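Local coordinates for putative sugar ABC transporter, substrate-binding protein (Clostridium phytofermentans, PDB 4WZZ) that binds a carbohydrate, L-rhamnose in this crystal, and probably delivers it to an ABC transporter for uptake into the cell, at residues E74-V79 and G85-Q90; M253-V258 and V268-L273; T161-A166 and F295-I300. All coordinates share one frame; numbering follows the deposited sequence. Where two conformers were deposited one is given.

Overall arrangement
Followed from its N terminus, the chain closes contact 1 first: helix 67-82 turns back through a short loop into strand 86-90, an edge strand of the large mixed sheet. Contact 3 opens next, at helix 160-174, and does not close until strand 294-296 arrives, 129 residues on. Within that excursion contact 2 opens and closes, joining helix 249-261 to strand 269-272, an edge strand of the four-stranded parallel sheet. Contacts 1 and 2 thus belong to different sheets, on opposite sides of the chain's centre. Segment 295-300 of contact 3 reaches from one to the other: F295 N probably donates to G272 O, and I300 packs on G75 of helix 67-82. L273 and W297 belong to the sugar pocket.

Contact 1: residues E74-V79 and G85-Q90; sequences EGYKQV and GKCVIQ
C87 of strand 86-90 sets its sulfur against the sheet-facing side of helix 67-82, where it meets Y76 and K77. The two segments are the second half of a beta-alpha-beta unit, strand 56-60, helix 67-82, strand 86-90, the repeating element of the periplasmic binding protein fold. Helix and strand run nearly antiparallel, at 163°, with their axes 8.1 Å apart at the closest point, and the backbones draw nearest at K77 and C87.

The sulfur serves two neighbours. Toward Y76 it comes at the rim of the ring, not over it: SG of C87 stands 5.1 Å from the centroid of the Y76 ring and 88° off the ring normal, nearest to the CD2 corner. This is an in-plane sulfur-aromatic contact. Toward K77 the same atom rests against the root of the side chain, with C87 SG 3.7 Å from K77 CA and almost as near to CB. CB of C87 points at the helix, and SG, anti to the backbone N (chi1 178°), then lies along the strand, which brings it to the edge of the Y76 ring.

Y76 continues past the sulfur toward other partners. Its hydroxyl is hydrogen-bonded to S310, and its side chain packs on A307 of helix 299-315 and on Y57 and I59 of strand 56-60, so the tyrosine is wedged between helix and sheet. K77 takes the outer flank. Its aliphatic chain is extended as far as CE and bends only at the last torsion, while the ammonium group has a long, weak ion pair with E81. I89, two residues along the strand from C87, crosses the lysine chain at about a right angle, and the meeting point is a single methyl-to-methylene touch, I89 CD1 to K77 CD at 4.1 Å.

Contact 2: residues M253-V258 and V268-L273; sequences MAAAKV and VKLTGL
A256 of helix 249-261 and L270 of strand 269-272 mark the nearest approach of the two backbones, with their CA atoms 7.1 Å apart and no hydrogen bond passing between the segments. What fills the interval is one leucine set against two consecutive alanines, a compact case of a branched side chain from a sheet packing on the small residues of a covering helix.

CB of L270 points toward the helix, and with CG anti to the backbone N (chi1 179°) the two methyls are carried on to the alanines, CD1 chiefly to A255 and CD2 chiefly to A256. L270 CD1 is 3.9 Å from A255 CB. CD2 presses closer: it is 3.6 Å from A256 CB and 3.5 Å from A256 N, so this methyl rests on the helix backbone as well as on a side chain. A255 points its CB toward the strand, whereas that of A256 projects along the flank and is met there by the leucine. Having no atoms beyond CB, the two alanines let the leucine come right up to the helix. All three residues are buried, and their side chains meet methyl to methyl.

Around this leucine-alanine cluster, L270 also packs on I252 and L259 of the same helix, while A255 touches T231 of helix 224-237. The strand pairs with strand 243-246 through K269 and T271, completing the beta-alpha-beta unit 243-246, 249-261, 269-272 at one edge of the parallel sheet. T271 turns to the other side, onto A170 and I174 of helix 160-174; the strand is thus held between two helices, and just beyond its end L273 touches the bound L-rhamnose.

Contact 3: residues T161-A166 and F295-I300; sequences TQIAQA and FLWNPI
A166 and F295 form a CH-pi contact at the heart of this meeting between helix 160-174 and strand 294-296, close to the sugar site of a periplasmic binding protein. The alanine methyl sits squarely over one face of the phenyl ring: A166 CB lies 3.8 Å from the F295 ring centroid and only 13° off the normal. A chi1 of -55°, with CG anti to the carbonyl carbon, carries the ring toward the end of the helix segment at A166. K358 of strand 357-359 also packs against F295.

I163, one helical turn earlier, makes the second meeting. Its CB does not point at 295-300, yet the end of the chain comes nearer, and CD1 meets the indole of W297 at the edge of its six-membered ring, the two side chains crossing at about a right angle. I163 also touches W196, another residue of the pocket. W297 itself contacts the bound L-rhamnose, and its NE1 is hydrogen-bonded to the hydroxyl of Y68, which probably helps to fix the indole. The helix therefore backs a sugar-binding tryptophan through one methyl group, I163 CD1, 3.7 Å from W297 CZ3.

Contact 1: residues E74-V79 and G85-Q90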
loop_
_atom_site.group_PDB
_atom_site.type_symbol
_atom_site.label_atom_id
_atom_site.label_comp_id
_atom_site.label_asym_id
_atom_site.label_seq_id
_atom_site.Cartn_x
_atom_site.Cartn_y
_atom_site.Cartn_z
ATOM N N GLU A 74 2.402 -4.156 13.075
ATOM C CA GLU A 74 3.166 -5.165 13.815
ATOM C C GLU A 74 4.669 -5.011 13.572
ATOM O O GLU A 74 5.474 -5.036 14.515
ATOM C CB GLU A 74 2.714 -6.560 13.377
ATOM C CG GLU A 74 3.582 -7.717 13.889
ATOM C CD GLU A 74 3.330 -9.026 13.123
ATOM O OE1 GLU A 74 2.142 -9.359 12.872
ATOM O OE2 GLU A 74 4.320 -9.718 12.768
ATOM N N GLY A 75 5.041 -4.850 12.307
ATOM C CA GLY A 75 6.434 -4.717 11.927
ATOM C C GLY A 75 7.022 -3.437 12.482
ATOM O O GLY A 75 8.189 -3.400 12.862
ATOM N N TYR A 76 6.211 -2.379 12.516
ATOM C CA TYR A 76 6.656 -1.089 13.025
ATOM C C TYR A 76 6.904 -1.200 14.537
ATOM O O TYR A 76 7.968 -0.819 15.046
ATOM C CB TYR A 76 5.596 -0.016 12.745
ATOM C CG TYR A 76 6.072 1.398 13.020
ATOM C CD1 TYR A 76 6.722 2.132 12.048
ATOM C CD2 TYR A 76 5.865 1.984 14.263
ATOM C CE1 TYR A 76 7.172 3.432 12.316
ATOM C CE2 TYR A 76 6.295 3.256 14.534
ATOM C CZ TYR A 76 6.947 3.978 13.552
ATOM O OH TYR A 76 7.376 5.250 13.862
ATOM N N LYS A 77 5.910 -1.727 15.237
ATOM C CA LYS A 77 5.980 -1.895 16.681
ATOM C C LYS A 77 7.153 -2.795 17.070
ATOM O O LYS A 77 7.874 -2.516 18.028
ATOM C CB LYS A 77 4.672 -2.462 17.216
ATOM C CG LYS A 77 4.713 -2.861 18.699
ATOM C CD LYS A 77 3.385 -3.448 19.100
ATOM C CE LYS A 77 3.394 -3.957 20.536
ATOM N NZ LYS A 77 2.273 -3.407 21.352
ATOM N N GLN A 78 7.357 -3.863 16.311
ATOM C CA GLN A 78 8.395 -4.823 16.655
ATOM C C GLN A 78 9.760 -4.143 16.723
ATOM O O GLN A 78 10.517 -4.320 17.690
ATOM C CB GLN A 78 8.391 -5.965 15.647
ATOM C CG GLN A 78 9.176 -7.166 16.099
ATOM C CD GLN A 78 10.634 -7.047 15.744
ATOM O OE1 GLN A 78 11.522 -7.178 16.597
ATOM N NE2 GLN A 78 10.897 -6.796 14.470
ATOM N N VAL A 79 10.068 -3.340 15.713
ATOM C CA VAL A 79 11.378 -2.681 15.646
ATOM C C VAL A 79 11.506 -1.562 16.678
ATOM O O VAL A 79 12.544 -1.433 17.344
ATOM C CB VAL A 79 11.680 -2.155 14.211
ATOM C CG1 VAL A 79 12.851 -1.181 14.198
ATOM C CG2 VAL A 79 11.982 -3.324 13.282
ATOM N N GLY A 85 12.059 1.788 22.333
ATOM C CA GLY A 85 11.018 2.798 22.283
ATOM C C GLY A 85 9.659 2.263 22.657
ATOM O O GLY A 85 9.468 1.052 22.827
ATOM N N LYS A 86 8.702 3.179 22.776
ATOM C CA LYS A 86 7.305 2.834 22.992
ATOM C C LYS A 86 6.578 3.053 21.680
ATOM O O LYS A 86 6.836 4.036 20.989
ATOM C CB LYS A 86 6.676 3.738 24.039
ATOM C CG LYS A 86 5.214 3.360 24.322
ATOM C CD LYS A 86 4.506 4.327 25.273
ATOM C CE LYS A 86 3.024 3.950 25.416
ATOM N NZ LYS A 86 2.214 4.995 26.122
ATOM N N CYS A 87 5.691 2.131 21.333
ATOM C CA CYS A 87 4.902 2.277 20.115
ATOM C C CYS A 87 3.418 2.305 20.438
ATOM O O CYS A 87 2.916 1.461 21.193
ATOM C CB CYS A 87 5.206 1.153 19.114
ATOM S SG CYS A 87 4.201 1.251 17.570
ATOM N N VAL A 88 2.729 3.298 19.883
ATOM C CA VAL A 88 1.283 3.395 20.016
ATOM C C VAL A 88 0.688 3.245 18.628
ATOM O O VAL A 88 1.015 4.016 17.719
ATOM C CB VAL A 88 0.845 4.742 20.617
ATOM C CG1 VAL A 88 -0.657 4.837 20.685
ATOM C CG2 VAL A 88 1.437 4.928 22.018
ATOM N N ILE A 89 -0.173 2.239 18.454
ATOM C CA ILE A 89 -0.824 2.011 17.155
ATOM C C ILE A 89 -2.236 2.569 17.195
ATOM O O ILE A 89 -2.958 2.384 18.183
ATOM C CB ILE A 89 -0.903 0.500 16.835
ATOM C CG1 ILE A 89 0.497 -0.121 16.771
ATOM C CG2 ILE A 89 -1.650 0.268 15.532
ATOM C CD1 ILE A 89 0.500 -1.642 16.760
ATOM N N GLN A 90 -2.636 3.250 16.129
ATOM C CA GLN A 90 -4.010 3.671 15.965
ATOM C C GLN A 90 -4.547 3.235 14.614
ATOM O O GLN A 90 -3.865 3.337 13.578
ATOM C CB GLN A 90 -4.149 5.171 16.087
ATOM C CG GLN A 90 -4.179 5.649 17.520
ATOM C CD GLN A 90 -4.369 7.135 17.599
ATOM O OE1 GLN A 90 -5.473 7.618 17.816
ATOM N NE2 GLN A 90 -3.288 7.873 17.400
#

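Contact 2: residues M253-V258 and V268-L273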
loop_
_atom_site.group_PDB
_atom_site.type_symbol
_atom_site.label_atom_id
_atom_site.label_comp_id
_atom_site.label_asym_id
_atom_site.label_seq_id
_atom_site.Cartn_x
_atom_site.Cartn_y
_atom_site.Cartn_z
HETATM N N MSE A 253 -9.359 -9.361 -2.492
HETATM C CA MSE A 253 -9.936 -10.562 -1.904
HETATM C C MSE A 253 -11.469 -10.525 -1.936
HETATM O O MSE A 253 -12.117 -11.570 -2.060
HETATM C CB MSE A 253 -9.344 -10.893 -0.532
HETATM C CG MSE A 253 -9.493 -9.861 0.564
HETATM SE SE MSE A 253 -11.201 -9.904 1.467
HETATM C CE MSE A 253 -11.876 -11.646 0.936
ATOM N N ALA A 254 -12.054 -9.333 -1.882
ATOM C CA ALA A 254 -13.493 -9.206 -2.012
ATOM C C ALA A 254 -13.926 -9.568 -3.426
ATOM O O ALA A 254 -14.889 -10.307 -3.594
ATOM C CB ALA A 254 -13.949 -7.785 -1.650
ATOM N N ALA A 255 -13.217 -9.046 -4.425
ATOM C CA ALA A 255 -13.540 -9.361 -5.813
ATOM C C ALA A 255 -13.394 -10.867 -6.046
ATOM O O ALA A 255 -14.192 -11.489 -6.761
ATOM C CB ALA A 255 -12.628 -8.580 -6.736
ATOM N N ALA A 256 -12.344 -11.462 -5.489
ATOM C CA ALA A 256 -12.156 -12.909 -5.663
ATOM C C ALA A 256 -13.345 -13.701 -5.137
ATOM O O ALA A 256 -13.805 -14.685 -5.763
ATOM C CB ALA A 256 -10.888 -13.353 -4.978
ATOM N N LYS A 257 -13.838 -13.294 -3.982
ATOM C CA LYS A 257 -14.974 -13.948 -3.352
ATOM C C LYS A 257 -16.212 -13.853 -4.234
ATOM O O LYS A 257 -16.900 -14.842 -4.457
ATOM C CB LYS A 257 -15.252 -13.332 -1.973
ATOM C CG LYS A 257 -16.463 -13.914 -1.252
ATOM C CD LYS A 257 -16.346 -15.421 -1.023
ATOM C CE LYS A 257 -17.234 -15.919 0.135
ATOM N NZ LYS A 257 -18.691 -15.674 -0.083
ATOM N N VAL A 258 -16.465 -12.666 -4.767
ATOM C CA VAL A 258 -17.592 -12.443 -5.665
ATOM C C VAL A 258 -17.457 -13.276 -6.941
ATOM O O VAL A 258 -18.406 -13.935 -7.357
ATOM C CB VAL A 258 -17.744 -10.927 -6.001
ATOM C CG1 VAL A 258 -18.780 -10.702 -7.097
ATOM C CG2 VAL A 258 -18.110 -10.128 -4.754
ATOM N N VAL A 268 -13.844 -14.211 -16.076
ATOM C CA VAL A 268 -13.328 -12.923 -15.668
ATOM C C VAL A 268 -12.165 -13.196 -14.752
ATOM O O VAL A 268 -12.313 -13.885 -13.729
ATOM C CB VAL A 268 -14.377 -12.090 -14.887
ATOM C CG1 VAL A 268 -13.789 -10.751 -14.447
ATOM C CG2 VAL A 268 -15.634 -11.891 -15.734
ATOM N N LYS A 269 -11.003 -12.684 -15.127
ATOM C CA LYS A 269 -9.813 -12.896 -14.361
ATOM C C LYS A 269 -9.524 -11.675 -13.494
ATOM O O LYS A 269 -10.077 -10.573 -13.683
ATOM C CB LYS A 269 -8.636 -13.218 -15.268
ATOM C CG LYS A 269 -8.780 -14.523 -16.074
ATOM C CD LYS A 269 -8.975 -15.721 -15.140
ATOM C CE LYS A 269 -8.891 -17.027 -15.845
ATOM N NZ LYS A 269 -9.026 -18.136 -14.869
ATOM N N LEU A 270 -8.675 -11.905 -12.510
ATOM C CA LEU A 270 -8.442 -10.950 -11.444
ATOM C C LEU A 270 -6.941 -10.831 -11.200
ATOM O O LEU A 270 -6.248 -11.830 -11.135
ATOM C CB LEU A 270 -9.113 -11.446 -10.170
ATOM C CG LEU A 270 -8.983 -10.597 -8.903
ATOM C CD1 LEU A 270 -9.607 -9.229 -9.104
ATOM C CD2 LEU A 270 -9.626 -11.330 -7.738
ATOM N N THR A 271 -6.456 -9.605 -11.074
ATOM C CA THR A 271 -5.114 -9.370 -10.568
ATOM C C THR A 271 -5.136 -8.102 -9.712
ATOM O O THR A 271 -6.193 -7.505 -9.476
ATOM C CB THR A 271 -4.053 -9.325 -11.684
ATOM O OG1 THR A 271 -2.739 -9.381 -11.116
ATOM C CG2 THR A 271 -4.187 -8.076 -12.532
ATOM N N GLY A 272 -3.973 -7.729 -9.210
ATOM C CA GLY A 272 -3.884 -6.606 -8.299
ATOM C C GLY A 272 -2.825 -6.773 -7.240
ATOM O O GLY A 272 -1.791 -7.407 -7.468
ATOM N N LEU A 273 -3.111 -6.186 -6.080
ATOM C CA LEU A 273 -2.184 -6.123 -4.945
ATOM C C LEU A 273 -2.861 -6.803 -3.765
ATOM O O LEU A 273 -3.780 -6.260 -3.185
ATOM C CB LEU A 273 -1.849 -4.651 -4.634
ATOM C CG LEU A 273 -1.227 -3.902 -5.824
ATOM C CD1 LEU A 273 -0.997 -2.440 -5.465
ATOM C CD2 LEU A 273 0.074 -4.587 -6.331
#

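Contact 3: residues T161-A166 and F295-I300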
loop_
_atom_site.group_PDB
_atom_site.type_symbol
_atom_site.label_atom_id
_atom_site.label_comp_id
_atom_site.label_asym_id
_atom_site.label_seq_id
_atom_site.Cartn_x
_atom_site.Cartn_y
_atom_site.Cartn_z
ATOM N N THR A 161 6.104 3.454 -10.236
ATOM C CA THR A 161 6.138 2.955 -11.601
ATOM C C THR A 161 6.257 1.441 -11.691
ATOM O O THR A 161 5.686 0.816 -12.585
ATOM C CB THR A 161 7.314 3.588 -12.333
ATOM O OG1 THR A 161 7.140 5.009 -12.336
ATOM C CG2 THR A 161 7.414 3.097 -13.769
ATOM N N GLN A 162 7.048 0.861 -10.794
ATOM C CA GLN A 162 7.228 -0.580 -10.822
ATOM C C GLN A 162 5.898 -1.311 -10.605
ATOM O O GLN A 162 5.616 -2.317 -11.239
ATOM C CB GLN A 162 8.232 -0.979 -9.746
ATOM C CG GLN A 162 9.619 -0.422 -9.976
ATOM C CD GLN A 162 10.565 -0.870 -8.884
ATOM O OE1 GLN A 162 10.297 -0.687 -7.691
ATOM N NE2 GLN A 162 11.657 -1.492 -9.282
ATOM N N ILE A 163 5.086 -0.792 -9.699
ATOM C CA ILE A 163 3.780 -1.397 -9.416
ATOM C C ILE A 163 2.878 -1.208 -10.639
ATOM O O ILE A 163 2.234 -2.131 -11.078
ATOM C CB ILE A 163 3.144 -0.752 -8.195
ATOM C CG1 ILE A 163 3.915 -1.140 -6.933
ATOM C CG2 ILE A 163 1.663 -1.121 -8.088
ATOM C CD1 ILE A 163 3.779 -2.612 -6.565
ATOM N N ALA A 164 2.850 -0.001 -11.194
ATOM C CA ALA A 164 2.011 0.247 -12.364
ATOM C C ALA A 164 2.375 -0.635 -13.558
ATOM O O ALA A 164 1.504 -1.154 -14.280
ATOM C CB ALA A 164 2.075 1.717 -12.759
ATOM N N GLN A 165 3.671 -0.773 -13.790
ATOM C CA GLN A 165 4.157 -1.542 -14.911
ATOM C C GLN A 165 3.852 -3.029 -14.722
ATOM O O GLN A 165 3.388 -3.709 -15.647
ATOM C CB GLN A 165 5.650 -1.243 -15.082
ATOM C CG GLN A 165 6.299 -1.919 -16.225
ATOM C CD GLN A 165 5.857 -1.352 -17.544
ATOM O OE1 GLN A 165 6.031 -0.155 -17.807
ATOM N NE2 GLN A 165 5.283 -2.205 -18.394
ATOM N N ALA A 166 4.055 -3.539 -13.507
ATOM C CA ALA A 166 3.748 -4.940 -13.227
ATOM C C ALA A 166 2.276 -5.201 -13.491
ATOM O O ALA A 166 1.895 -6.198 -14.110
ATOM C CB ALA A 166 4.078 -5.279 -11.765
ATOM N N PHE A 295 0.579 -9.228 -7.129
ATOM C CA PHE A 295 1.824 -8.686 -6.598
ATOM C C PHE A 295 1.631 -8.092 -5.222
ATOM O O PHE A 295 0.561 -7.610 -4.872
ATOM C CB PHE A 295 2.359 -7.573 -7.518
ATOM C CG PHE A 295 2.533 -8.010 -8.936
ATOM C CD1 PHE A 295 1.453 -8.023 -9.798
ATOM C CD2 PHE A 295 3.769 -8.424 -9.405
ATOM C CE1 PHE A 295 1.593 -8.457 -11.092
ATOM C CE2 PHE A 295 3.897 -8.843 -10.721
ATOM C CZ PHE A 295 2.817 -8.863 -11.538
ATOM N N LEU A 296 2.704 -8.084 -4.445
ATOM C CA LEU A 296 2.732 -7.243 -3.259
ATOM C C LEU A 296 4.188 -7.023 -2.880
ATOM O O LEU A 296 5.031 -6.818 -3.767
ATOM C CB LEU A 296 1.881 -7.849 -2.123
ATOM C CG LEU A 296 1.350 -6.813 -1.112
ATOM C CD1 LEU A 296 0.193 -6.015 -1.702
ATOM C CD2 LEU A 296 0.942 -7.484 0.211
ATOM N N TRP A 297 4.466 -7.077 -1.584
ATOM C CA TRP A 297 5.733 -6.707 -0.946
ATOM C C TRP A 297 5.486 -7.107 0.495
ATOM O O TRP A 297 4.363 -7.453 0.847
ATOM C CB TRP A 297 6.029 -5.187 -1.057
ATOM C CG TRP A 297 4.892 -4.404 -0.555
ATOM C CD1 TRP A 297 4.583 -4.128 0.735
ATOM C CD2 TRP A 297 3.845 -3.858 -1.354
ATOM N NE1 TRP A 297 3.407 -3.422 0.799
ATOM C CE2 TRP A 297 2.925 -3.255 -0.477
ATOM C CE3 TRP A 297 3.605 -3.817 -2.724
ATOM C CZ2 TRP A 297 1.769 -2.613 -0.935
ATOM C CZ3 TRP A 297 2.475 -3.167 -3.175
ATOM C CH2 TRP A 297 1.561 -2.588 -2.283
ATOM N N ASN A 298 6.504 -7.067 1.347
ATOM C CA ASN A 298 6.313 -7.522 2.706
ATOM C C ASN A 298 5.852 -6.373 3.597
ATOM O O ASN A 298 6.639 -5.469 3.887
ATOM C CB ASN A 298 7.615 -8.142 3.244
ATOM C CG ASN A 298 7.441 -8.785 4.604
ATOM O OD1 ASN A 298 6.642 -8.338 5.422
ATOM N ND2 ASN A 298 8.221 -9.837 4.871
ATOM N N PRO A 299 4.580 -6.403 4.032
ATOM C CA PRO A 299 4.070 -5.277 4.832
ATOM C C PRO A 299 4.730 -5.172 6.202
ATOM O O PRO A 299 4.800 -4.090 6.792
ATOM C CB PRO A 299 2.578 -5.569 4.967
ATOM C CG PRO A 299 2.480 -7.063 4.826
ATOM C CD PRO A 299 3.573 -7.474 3.870
ATOM N N ILE A 300 5.187 -6.304 6.723
ATOM C CA ILE A 300 5.883 -6.313 7.998
ATOM C C ILE A 300 7.212 -5.565 7.858
ATOM O O ILE A 300 7.569 -4.716 8.673
ATOM C CB ILE A 300 6.135 -7.743 8.493
ATOM C CG1 ILE A 300 4.809 -8.489 8.617
ATOM C CG2 ILE A 300 6.863 -7.719 9.818
ATOM C CD1 ILE A 300 4.960 -9.945 8.916
#